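Local coordinates for protein tryptophan decarboxylase 1 (Oryza sativa subsp. japonica, PDB 6KHO) that catalyses the pyridoxal-phosphate-dependent decarboxylation of tryptophan to tryptamine and of 5-hydroxytryptophan to serotonin in rice, at residues Gln63-Ala68 and Arg85-Pro90; Ser47-Pro52 and Glu495-Ser500. All coordinates share one frame; numbering follows the deposited sequence.

Contact 1 (Gln63-Ala68 and Arg85-Pro90); sequences QDELRA and RSSVVP
Glu65 and Ser87 both set their CB toward the opposite segment, and one hydrogen bond joins their ends. Ser87 OG gives its proton to Glu65 OE1 at 2.6 Å, a short bond, and the hydroxyl stands almost in line with the CD-OE1 bond of the carboxylate. Glu65 CG lies beside the backbone N (chi1 -66°), and the extended chain beyond it carries the carboxylate out to the serine instead of folding back over its own helix. The methylene of Ser87 comes along with its hydroxyl: Ser87 CB is 3.1 Å from Glu65 OE1. Glu65 CB also approaches Ser87 OG, to 3.8 Å, which places the serine hydroxyl alongside the root of the glutamate as well as at its end.

Leu66 adds the apolar half. Its CB starts off across the line to the other segment, but the end of the chain turns in, and CD2 lies 4.0 Å from Ser87 CB. Ser87 is thus touched by a carboxylate oxygen and by a methyl group, and with 61 Å² of its surface covered it carries the largest share of the 147 Å² buried here. The burial is uneven, because Ser87 and Leu66 are buried while Glu65 is exposed.

The nearest backbone pair, Glu65 and Ser87, keeps its CA atoms 6.8 Å apart. Leu66 is where the chain leaves helix 61-65, and Ser87 sits in the wider pi-type turn 85-88 of helix 77-88. Tyr61, on the first of these helices, hydrogen-bonds through OH to Ser87 O, a second tie between the pair, while Met138 of the second subunit packs on Leu66 and Val88.

Contact 2 (Ser47-Pro52 and Glu495-Ser500); sequences SVESMP and EHHVRS
Glu49 holds CG anti to the backbone N (chi1 -180°) and continues fully extended to its carboxylate; His497, its CG beside the backbone N, brings its ring in from the opposite direction. His497 NE2 donates to Glu49 OE1 at 3.0 Å with an N-H...O angle of 161°. The oxygen lies near the ring plane, yet the nitrogen stands above the carboxylate plane; the two planes are 69° apart. At the other end of the ring, ND1 hydrogen-bonds to Glu494 N, which fixes the rotation of the imidazole and is consistent with the ring proton sitting on NE2. This histidine-carboxylate bond joins the loop after helix 27-47 to the first turn of helix 495-513, and so links the N-terminal part of this group II decarboxylase to its C-terminal helix. An alanine in place of Glu49 takes away the carboxylate, and would probably leave His497 NE2 without its mate from this loop and open a gap beside Pro98, which both side chains touch. His496 covers one face of the His497 ring near its rim, with CE1 3.3 Å above the plane. Within 47-52, Ser47 O accepts two bonds from Ser50, from OG at 2.7 Å and from the backbone N.

Contact 1 is nested inside the long chain loop that contact 2 closes, and their centres are 26 Å apart. They meet directly where Val89 CG1 packs 3.9 Å from Met51 CE, and His94 touches both of these side chains. Asp43 is a further common neighbour: its carboxylate forms a salt bridge with Arg85, and its backbone O accepts a bond from Ser47 OG. The surroundings differ, since 63-68, with Val88 from the other segment, meets the second subunit whereas no other chain of the assembly touches 47-52 or 495-500. Both contacts lie away from the pyridoxal-phosphate pocket; a calcium ion is about 9 Å from the His497 side chain.

Contact 1 (Gln63-Ala68 and Arg85-Pro90)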
ATOM      1  N   GLN A  63      18.884 -15.939   6.291  1.00 29.07           N
ATOM      2  CA  GLN A  63      20.131 -15.599   5.618  1.00 33.85           C
ATOM      3  C   GLN A  63      21.177 -16.710   5.759  1.00 35.89           C
ATOM      4  O   GLN A  63      22.012 -16.886   4.865  1.00 32.01           O
ATOM      5  CB  GLN A  63      20.686 -14.281   6.146  1.00 34.66           C
ATOM      6  CG  GLN A  63      21.967 -13.865   5.434  1.00 35.12           C
ATOM      7  CD  GLN A  63      22.447 -12.463   5.773  1.00 43.85           C
ATOM      8  OE1 GLN A  63      21.768 -11.472   5.486  1.00 39.95           O
ATOM      9  NE2 GLN A  63      23.643 -12.370   6.359  1.00 42.14           N
ATOM     10  N   ASP A  64      21.166 -17.450   6.871  1.00 36.10           N
ATOM     11  CA  ASP A  64      22.043 -18.616   6.982  1.00 37.78           C
ATOM     12  C   ASP A  64      21.801 -19.594   5.837  1.00 35.18           C
ATOM     13  O   ASP A  64      22.755 -20.076   5.215  1.00 42.05           O
ATOM     14  CB  ASP A  64      21.834 -19.326   8.324  1.00 36.90           C
ATOM     15  CG  ASP A  64      22.298 -18.494   9.515  1.00 40.00           C
ATOM     16  OD1 ASP A  64      23.033 -17.506   9.314  1.00 45.42           O
ATOM     17  OD2 ASP A  64      21.926 -18.843  10.651  1.00 39.07           O
ATOM     18  N   GLU A  65      20.531 -19.884   5.534  1.00 36.17           N
ATOM     19  CA  GLU A  65      20.188 -20.895   4.532  1.00 35.28           C
ATOM     20  C   GLU A  65      20.288 -20.355   3.111  1.00 38.02           C
ATOM     21  O   GLU A  65      21.007 -20.908   2.275  1.00 38.22           O
ATOM     22  CB  GLU A  65      18.788 -21.424   4.788  1.00 34.67           C
ATOM     23  CG  GLU A  65      18.698 -22.169   6.072  1.00 36.53           C
ATOM     24  CD  GLU A  65      17.426 -22.921   6.174  1.00 38.24           C
ATOM     25  OE1 GLU A  65      16.715 -23.002   5.151  1.00 44.98           O
ATOM     26  OE2 GLU A  65      17.137 -23.441   7.263  1.00 41.53           O
ATOM     27  N   LEU A  66      19.550 -19.296   2.796  1.00 39.25           N
ATOM     28  CA  LEU A  66      19.849 -18.611   1.551  1.00 32.80           C
ATOM     29  C   LEU A  66      21.200 -17.949   1.754  1.00 33.61           C
ATOM     30  O   LEU A  66      21.846 -18.143   2.776  1.00 46.40           O
ATOM     31  CB  LEU A  66      18.696 -17.679   1.184  1.00 31.32           C
ATOM     32  CG  LEU A  66      17.356 -18.365   1.473  1.00 34.36           C
ATOM     33  CD1 LEU A  66      16.185 -17.414   1.308  1.00 34.73           C
ATOM     34  CD2 LEU A  66      17.164 -19.596   0.604  1.00 37.82           C
ATOM     35  N   ARG A  67      21.713 -17.199   0.824  1.00 35.81           N
ATOM     36  CA  ARG A  67      23.013 -16.681   1.234  1.00 37.71           C
ATOM     37  C   ARG A  67      22.908 -15.225   1.659  1.00 36.43           C
ATOM     38  O   ARG A  67      21.841 -14.622   1.611  1.00 34.65           O
ATOM     39  CB  ARG A  67      24.045 -16.862   0.136  1.00 30.97           C
ATOM     40  CG  ARG A  67      24.608 -18.239   0.102  1.00 34.53           C
ATOM     41  CD  ARG A  67      25.679 -18.225  -0.945  1.00 32.29           C
ATOM     42  NE  ARG A  67      26.008 -19.546  -1.394  1.00 38.40           N
ATOM     43  CZ  ARG A  67      26.943 -19.773  -2.302  1.00 32.16           C
ATOM     44  NH1 ARG A  67      27.613 -18.753  -2.822  1.00 33.50           N
ATOM     45  NH2 ARG A  67      27.196 -21.005  -2.672  1.00 38.54           N
ATOM     46  N   ALA A  68      24.041 -14.663   2.092  1.00 36.10           N
ATOM     47  CA  ALA A  68      24.088 -13.252   2.449  1.00 37.94           C
ATOM     48  C   ALA A  68      24.096 -12.349   1.230  1.00 37.49           C
ATOM     49  O   ALA A  68      23.815 -11.153   1.358  1.00 36.93           O
ATOM     50  CB  ALA A  68      25.320 -12.954   3.302  1.00 38.09           C
ATOM     51  N   ARG A  85      10.115 -23.975  -0.986  1.00 27.26           N
ATOM     52  CA  ARG A  85       9.578 -25.095  -0.220  1.00 33.77           C
ATOM     53  C   ARG A  85      10.498 -25.498   0.925  1.00 31.74           C
ATOM     54  O   ARG A  85      10.010 -25.933   1.976  1.00 35.89           O
ATOM     55  CB  ARG A  85       9.323 -26.297  -1.133  1.00 35.01           C
ATOM     56  CG  ARG A  85       8.364 -26.010  -2.282  1.00 37.54           C
ATOM     57  CD  ARG A  85       8.359 -27.115  -3.324  1.00 40.02           C
ATOM     58  NE  ARG A  85       7.048 -27.756  -3.387  1.00 46.53           N
ATOM     59  CZ  ARG A  85       6.176 -27.612  -4.385  1.00 46.90           C
ATOM     60  NH1 ARG A  85       6.472 -26.846  -5.437  1.00 39.79           N
ATOM     61  NH2 ARG A  85       5.004 -28.243  -4.330  1.00 45.47           N
ATOM     62  N   SER A  86      11.814 -25.369   0.743  1.00 31.91           N
ATOM     63  CA  SER A  86      12.789 -25.870   1.713  1.00 38.50           C
ATOM     64  C   SER A  86      13.100 -24.883   2.829  1.00 37.08           C
ATOM     65  O   SER A  86      13.295 -25.297   3.976  1.00 39.26           O
ATOM     66  CB  SER A  86      14.106 -26.230   1.018  1.00 35.58           C
ATOM     67  OG  SER A  86      13.937 -27.328   0.153  1.00 45.71           O
ATOM     68  N   SER A  87      13.178 -23.587   2.516  1.00 34.70           N
ATOM     69  CA  SER A  87      13.653 -22.599   3.473  1.00 33.81           C
ATOM     70  C   SER A  87      12.606 -21.577   3.888  1.00 35.45           C
ATOM     71  O   SER A  87      12.670 -21.075   5.013  1.00 37.12           O
ATOM     72  CB  SER A  87      14.864 -21.857   2.903  1.00 35.21           C
ATOM     73  OG  SER A  87      15.943 -22.752   2.687  1.00 39.80           O
ATOM     74  N   VAL A  88      11.644 -21.259   3.023  1.00 32.53           N
ATOM     75  CA  VAL A  88      10.634 -20.254   3.349  1.00 33.38           C
ATOM     76  C   VAL A  88       9.450 -20.889   4.071  1.00 34.54           C
ATOM     77  O   VAL A  88       9.141 -20.524   5.213  1.00 34.64           O
ATOM     78  CB  VAL A  88      10.176 -19.512   2.080  1.00 33.35           C
ATOM     79  CG1 VAL A  88       9.045 -18.529   2.409  1.00 34.89           C
ATOM     80  CG2 VAL A  88      11.365 -18.824   1.399  1.00 32.85           C
ATOM     81  N   VAL A  89       8.777 -21.834   3.421  1.00 31.38           N
ATOM     82  CA  VAL A  89       7.576 -22.465   3.977  1.00 33.17           C
ATOM     83  C   VAL A  89       7.788 -23.017   5.389  1.00 38.69           C
ATOM     84  O   VAL A  89       6.882 -22.886   6.228  1.00 38.32           O
ATOM     85  CB  VAL A  89       7.054 -23.573   3.045  1.00 40.45           C
ATOM     86  CG1 VAL A  89       5.953 -24.379   3.724  1.00 39.63           C
ATOM     87  CG2 VAL A  89       6.542 -22.984   1.736  1.00 34.73           C
ATOM     88  N   PRO A  90       8.920 -23.668   5.708  1.00 37.43           N
ATOM     89  CA  PRO A  90       9.083 -24.192   7.076  1.00 41.05           C
ATOM     90  C   PRO A  90       9.252 -23.114   8.135  1.00 40.89           C
ATOM     91  O   PRO A  90       9.085 -23.412   9.325  1.00 40.27           O
ATOM     92  CB  PRO A  90      10.337 -25.076   6.970  1.00 41.96           C
ATOM     93  CG  PRO A  90      10.405 -25.440   5.513  1.00 41.31           C
ATOM     94  CD  PRO A  90       9.987 -24.176   4.826  1.00 37.38           C
TER

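Contact 2 (Ser47-Pro52 and Glu495-Ser500)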
ATOM      1  N   SER A  47      -1.709 -29.660   2.005  1.00 34.12           N
ATOM      2  CA  SER A  47      -0.795 -30.113   3.038  1.00 33.55           C
ATOM      3  C   SER A  47      -0.670 -29.176   4.240  1.00 36.22           C
ATOM      4  O   SER A  47      -0.021 -29.559   5.218  1.00 37.97           O
ATOM      5  CB  SER A  47       0.593 -30.353   2.429  1.00 34.63           C
ATOM      6  OG  SER A  47       1.222 -29.136   2.056  1.00 38.40           O
ATOM      7  N   VAL A  48      -1.284 -27.981   4.220  1.00 31.96           N
ATOM      8  CA  VAL A  48      -0.986 -26.998   5.270  1.00 33.01           C
ATOM      9  C   VAL A  48      -1.453 -27.487   6.642  1.00 34.33           C
ATOM     10  O   VAL A  48      -0.772 -27.269   7.655  1.00 34.32           O
ATOM     11  CB  VAL A  48      -1.585 -25.614   4.935  1.00 33.56           C
ATOM     12  CG1 VAL A  48      -3.112 -25.647   4.874  1.00 29.90           C
ATOM     13  CG2 VAL A  48      -1.118 -24.578   5.965  1.00 30.49           C
ATOM     14  N   GLU A  49      -2.605 -28.164   6.701  1.00 36.35           N
ATOM     15  CA  GLU A  49      -3.145 -28.590   7.989  1.00 35.58           C
ATOM     16  C   GLU A  49      -2.198 -29.541   8.712  1.00 39.63           C
ATOM     17  O   GLU A  49      -2.178 -29.585   9.949  1.00 39.97           O
ATOM     18  CB  GLU A  49      -4.516 -29.245   7.790  1.00 38.03           C
ATOM     19  CG  GLU A  49      -5.170 -29.725   9.090  1.00 39.33           C
ATOM     20  CD  GLU A  49      -6.532 -30.377   8.877  1.00 43.32           C
ATOM     21  OE1 GLU A  49      -7.115 -30.244   7.776  1.00 45.76           O
ATOM     22  OE2 GLU A  49      -7.024 -31.032   9.817  1.00 45.14           O
ATOM     23  N   SER A  50      -1.409 -30.297   7.958  1.00 35.61           N
ATOM     24  CA  SER A  50      -0.467 -31.265   8.499  1.00 38.70           C
ATOM     25  C   SER A  50       0.815 -30.619   9.000  1.00 41.48           C
ATOM     26  O   SER A  50       1.611 -31.289   9.663  1.00 40.47           O
ATOM     27  CB  SER A  50      -0.124 -32.306   7.424  1.00 39.01           C
ATOM     28  OG  SER A  50       0.804 -31.769   6.486  1.00 41.66           O
ATOM     29  N   MET A  51       1.043 -29.349   8.682  1.00 38.92           N
ATOM     30  CA  MET A  51       2.193 -28.621   9.182  1.00 37.83           C
ATOM     31  C   MET A  51       1.877 -28.015  10.548  1.00 37.08           C
ATOM     32  O   MET A  51       0.711 -27.776  10.876  1.00 37.82           O
ATOM     33  CB  MET A  51       2.580 -27.511   8.208  1.00 38.14           C
ATOM     34  CG  MET A  51       2.735 -27.962   6.754  1.00 38.28           C
ATOM     35  SD  MET A  51       3.149 -26.551   5.696  1.00 41.54           S
ATOM     36  CE  MET A  51       3.404 -27.349   4.107  1.00 39.53           C
ATOM     37  N   PRO A  52       2.890 -27.772  11.376  1.00 35.16           N
ATOM     38  CA  PRO A  52       2.648 -27.006  12.604  1.00 39.84           C
ATOM     39  C   PRO A  52       2.280 -25.571  12.242  1.00 35.14           C
ATOM     40  O   PRO A  52       2.929 -24.950  11.400  1.00 36.13           O
ATOM     41  CB  PRO A  52       3.987 -27.088  13.346  1.00 35.58           C
ATOM     42  CG  PRO A  52       5.004 -27.349  12.255  1.00 41.74           C
ATOM     43  CD  PRO A  52       4.297 -28.192  11.236  1.00 39.15           C
ATOM     44  N   GLU A 495     -16.203 -27.116  10.595  1.00 37.11           N
ATOM     45  CA  GLU A 495     -16.716 -27.269  11.955  1.00 43.99           C
ATOM     46  C   GLU A 495     -15.902 -28.286  12.751  1.00 41.53           C
ATOM     47  O   GLU A 495     -15.640 -28.079  13.940  1.00 40.78           O
ATOM     48  CB  GLU A 495     -18.195 -27.666  11.938  1.00 43.46           C
ATOM     49  CG  GLU A 495     -18.800 -27.699  13.341  1.00 47.85           C
ATOM     50  CD  GLU A 495     -20.259 -28.115  13.366  1.00 52.44           C
ATOM     51  OE1 GLU A 495     -21.086 -27.465  12.691  1.00 51.97           O
ATOM     52  OE2 GLU A 495     -20.581 -29.093  14.075  1.00 55.61           O
ATOM     53  N   HIS A 496     -15.466 -29.378  12.113  1.00 41.30           N
ATOM     54  CA  HIS A 496     -14.773 -30.406  12.880  1.00 40.83           C
ATOM     55  C   HIS A 496     -13.422 -29.907  13.385  1.00 42.92           C
ATOM     56  O   HIS A 496     -12.939 -30.377  14.423  1.00 41.24           O
ATOM     57  CB  HIS A 496     -14.636 -31.691  12.055  1.00 44.40           C
ATOM     58  CG  HIS A 496     -13.725 -31.573  10.870  1.00 42.46           C
ATOM     59  ND1 HIS A 496     -12.356 -31.697  10.969  1.00 42.14           N
ATOM     60  CD2 HIS A 496     -13.990 -31.374   9.557  1.00 43.26           C
ATOM     61  CE1 HIS A 496     -11.814 -31.567   9.771  1.00 43.91           C
ATOM     62  NE2 HIS A 496     -12.784 -31.368   8.897  1.00 42.45           N
ATOM     63  N   HIS A 497     -12.824 -28.923  12.705  1.00 38.81           N
ATOM     64  CA  HIS A 497     -11.592 -28.325  13.214  1.00 38.54           C
ATOM     65  C   HIS A 497     -11.839 -27.586  14.528  1.00 41.32           C
ATOM     66  O   HIS A 497     -11.000 -27.627  15.437  1.00 38.87           O
ATOM     67  CB  HIS A 497     -10.991 -27.363  12.181  1.00 38.46           C
ATOM     68  CG  HIS A 497     -10.522 -28.025  10.918  1.00 38.05           C
ATOM     69  ND1 HIS A 497     -11.199 -27.908   9.724  1.00 38.93           N
ATOM     70  CD2 HIS A 497      -9.431 -28.786  10.658  1.00 40.87           C
ATOM     71  CE1 HIS A 497     -10.556 -28.582   8.784  1.00 40.71           C
ATOM     72  NE2 HIS A 497      -9.479 -29.123   9.324  1.00 42.15           N
ATOM     73  N   VAL A 498     -12.971 -26.883  14.636  1.00 37.95           N
ATOM     74  CA  VAL A 498     -13.266 -26.133  15.855  1.00 41.07           C
ATOM     75  C   VAL A 498     -13.561 -27.089  17.006  1.00 41.37           C
ATOM     76  O   VAL A 498     -13.094 -26.890  18.131  1.00 41.51           O
ATOM     77  CB  VAL A 498     -14.435 -25.155  15.619  1.00 42.10           C
ATOM     78  CG1 VAL A 498     -14.809 -24.459  16.916  1.00 39.60           C
ATOM     79  CG2 VAL A 498     -14.081 -24.122  14.541  1.00 44.08           C
ATOM     80  N   ARG A 499     -14.333 -28.144  16.741  1.00 44.56           N
ATOM     81  CA  ARG A 499     -14.638 -29.123  17.784  1.00 43.68           C
ATOM     82  C   ARG A 499     -13.380 -29.835  18.261  1.00 44.11           C
ATOM     83  O   ARG A 499     -13.183 -30.007  19.468  1.00 47.00           O
ATOM     84  CB  ARG A 499     -15.668 -30.125  17.276  1.00 41.94           C
ATOM     85  CG  ARG A 499     -17.051 -29.532  17.084  1.00 45.46           C
ATOM     86  CD  ARG A 499     -18.056 -30.607  16.727  1.00 45.16           C
ATOM     87  NE  ARG A 499     -19.397 -30.071  16.518  1.00 46.16           N
ATOM     88  CZ  ARG A 499     -20.251 -29.789  17.500  1.00 48.61           C
ATOM     89  NH1 ARG A 499     -19.904 -29.988  18.763  1.00 50.77           N
ATOM     90  NH2 ARG A 499     -21.456 -29.311  17.218  1.00 47.87           N
ATOM     91  N   SER A 500     -12.509 -30.251  17.333  1.00 41.74           N
ATOM     92  CA  SER A 500     -11.245 -30.868  17.727  1.00 45.39           C
ATOM     93  C   SER A 500     -10.364 -29.900  18.514  1.00 46.39           C
ATOM     94  O   SER A 500      -9.616 -30.317  19.410  1.00 43.64           O
ATOM     95  CB  SER A 500     -10.489 -31.375  16.494  1.00 43.22           C
ATOM     96  OG  SER A 500     -11.230 -32.371  15.814  1.00 44.73           O
TER